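Local coordinates for ACYL carrier protein ACPA (Mycobacterium tuberculosis, PDB 2CGQ), which probably carries acyl groups as thioesters on a phosphopantetheine arm, as acyl carrier proteins do, at residues Q64-T67 / E68-E72. Numbering follows the deposited sequence.
Sequences QLIT and ELEDE
Helix 59-73 of the acyl carrier four-helix fold runs here through about two turns toward its C-terminal end, with Q64 to T67 handing their carbonyl oxygens to the amides of E68 to D71. The four i to i+4 bonds are regular: E68 N lies 2.8 Å from Q64 O, and L69 N 3.0 Å from L65 O at an N-H...O angle of 165°. On the buried side L65 and L69, one turn apart, lie side by side and point the same way, with CD1 of L65 3.8 Å from CD1 of L69. L65 has CG anti to its backbone N (chi1 179°), which brings its end nearer the following turn; both leucines also pack on V91 of helix 88-96. On another face, in the modelled conformer of E68, one of two, a water links Q64 and E68, accepting from Q64 NE2 at 3.0 Å and donating to E68 OE2 at 3.2 Å. In this conformer the other carboxylate oxygen, OE1, forms a salt bridge with R37 of helix 27-39. E70 runs extended past I66, its CD 4.2 Å from I66 CG2, and OE2 accepts from the amide of I77. The hydroxyl of T67 turns back to bond F63 O. Leucines facing inward and polar side chains along the flanks make this an amphipathic helix, as expected in the compact helical bundle of acyl carrier proteins.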
loop_
_atom_site.group_PDB
_atom_site.type_symbol
_atom_site.label_atom_id
_atom_site.label_comp_id
_atom_site.label_asym_id
_atom_site.label_seq_id
_atom_site.Cartn_x
_atom_site.Cartn_y
_atom_site.Cartn_z
ATOM N N GLN A 64 -6.993 5.463 -2.011
ATOM C CA GLN A 64 -6.055 5.784 -3.074
ATOM C C GLN A 64 -5.034 4.681 -3.219
ATOM O O GLN A 64 -4.695 4.296 -4.327
ATOM C CB GLN A 64 -5.334 7.091 -2.804
ATOM C CG GLN A 64 -6.089 8.347 -3.011
ATOM C CD GLN A 64 -5.150 9.538 -2.899
ATOM O OE1 GLN A 64 -4.931 10.022 -1.833
ATOM N NE2 GLN A 64 -4.595 9.982 -4.030
ATOM N N LEU A 65 -4.477 4.204 -2.114
ATOM C CA LEU A 65 -3.460 3.170 -2.205
ATOM C C LEU A 65 -3.968 1.922 -2.899
ATOM O O LEU A 65 -3.310 1.404 -3.808
ATOM C CB LEU A 65 -2.887 2.812 -0.835
ATOM C CG LEU A 65 -1.849 1.755 -0.777
ATOM C CD1 LEU A 65 -0.601 2.142 -1.492
ATOM C CD2 LEU A 65 -1.533 1.516 0.707
ATOM N N ILE A 66 -5.109 1.431 -2.468
ATOM C CA ILE A 66 -5.662 0.182 -3.059
ATOM C C ILE A 66 -5.924 0.360 -4.566
ATOM O O ILE A 66 -5.497 -0.418 -5.399
ATOM C CB ILE A 66 -6.920 -0.290 -2.329
ATOM C CG1 ILE A 66 -6.611 -0.592 -0.816
ATOM C CG2 ILE A 66 -7.490 -1.527 -3.001
ATOM C CD1 ILE A 66 -5.436 -1.548 -0.555
ATOM N N THR A 67 -6.616 1.417 -4.927
ATOM C CA THR A 67 -6.994 1.650 -6.296
ATOM C C THR A 67 -5.757 1.959 -7.183
ATOM O O THR A 67 -5.649 1.461 -8.328
ATOM C CB THR A 67 -8.106 2.704 -6.386
ATOM O OG1 THR A 67 -7.666 3.970 -5.856
ATOM C CG2 THR A 67 -9.385 2.238 -5.673
ATOM N N GLU A 68 -4.832 2.813 -6.687
ATOM C CA GLU A 68 -3.567 3.032 -7.414
ATOM C C GLU A 68 -2.822 1.723 -7.718
ATOM O O GLU A 68 -2.280 1.554 -8.817
ATOM C CB GLU A 68 -2.661 4.055 -6.706
ATOM C CG GLU A 68 -1.508 4.572 -7.572
ATOM C CD GLU A 68 -0.973 5.966 -7.196
ATOM O OE1 GLU A 68 0.202 6.266 -7.539
ATOM O OE2 GLU A 68 -1.733 6.757 -6.589
ATOM N N LEU A 69 -2.693 0.843 -6.733
ATOM C CA LEU A 69 -2.032 -0.426 -6.933
ATOM C C LEU A 69 -2.789 -1.341 -7.878
ATOM O O LEU A 69 -2.184 -1.965 -8.776
ATOM C CB LEU A 69 -1.838 -1.140 -5.599
ATOM C CG LEU A 69 -0.862 -0.456 -4.624
ATOM C CD1 LEU A 69 -0.903 -1.222 -3.319
ATOM C CD2 LEU A 69 0.478 -0.404 -5.176
ATOM N N GLU A 70 -4.123 -1.354 -7.762
ATOM C CA GLU A 70 -4.900 -2.119 -8.762
ATOM C C GLU A 70 -4.630 -1.631 -10.191
ATOM O O GLU A 70 -4.405 -2.418 -11.126
ATOM C CB GLU A 70 -6.412 -1.986 -8.467
ATOM C CG GLU A 70 -6.836 -2.735 -7.182
ATOM C CD GLU A 70 -8.364 -2.736 -6.967
ATOM O OE1 GLU A 70 -9.013 -1.698 -7.300
ATOM O OE2 GLU A 70 -8.914 -3.753 -6.436
ATOM N N ASP A 71 -4.589 -0.319 -10.364
ATOM C CA ASP A 71 -4.309 0.214 -11.684
ATOM C C ASP A 71 -2.845 0.012 -12.107
ATOM O O ASP A 71 -2.566 -0.212 -13.287
ATOM C CB ASP A 71 -4.641 1.714 -11.728
ATOM C CG ASP A 71 -6.152 1.988 -11.855
ATOM O OD1 ASP A 71 -6.851 1.133 -12.453
ATOM O OD2 ASP A 71 -6.615 3.068 -11.399
ATOM N N GLU A 72 -1.922 0.203 -11.167
ATOM C CA GLU A 72 -0.475 0.127 -11.455
ATOM C C GLU A 72 -0.066 -1.261 -11.856
ATOM O O GLU A 72 0.729 -1.456 -12.770
ATOM C CB GLU A 72 0.344 0.567 -10.246
ATOM C CG GLU A 72 1.852 0.526 -10.477
ATOM C CD GLU A 72 2.642 1.140 -9.332
ATOM O OE1 GLU A 72 3.877 1.328 -9.510
ATOM O OE2 GLU A 72 2.020 1.411 -8.257
HETATM O O HOH W 1 -4.614 8.013 -6.244
#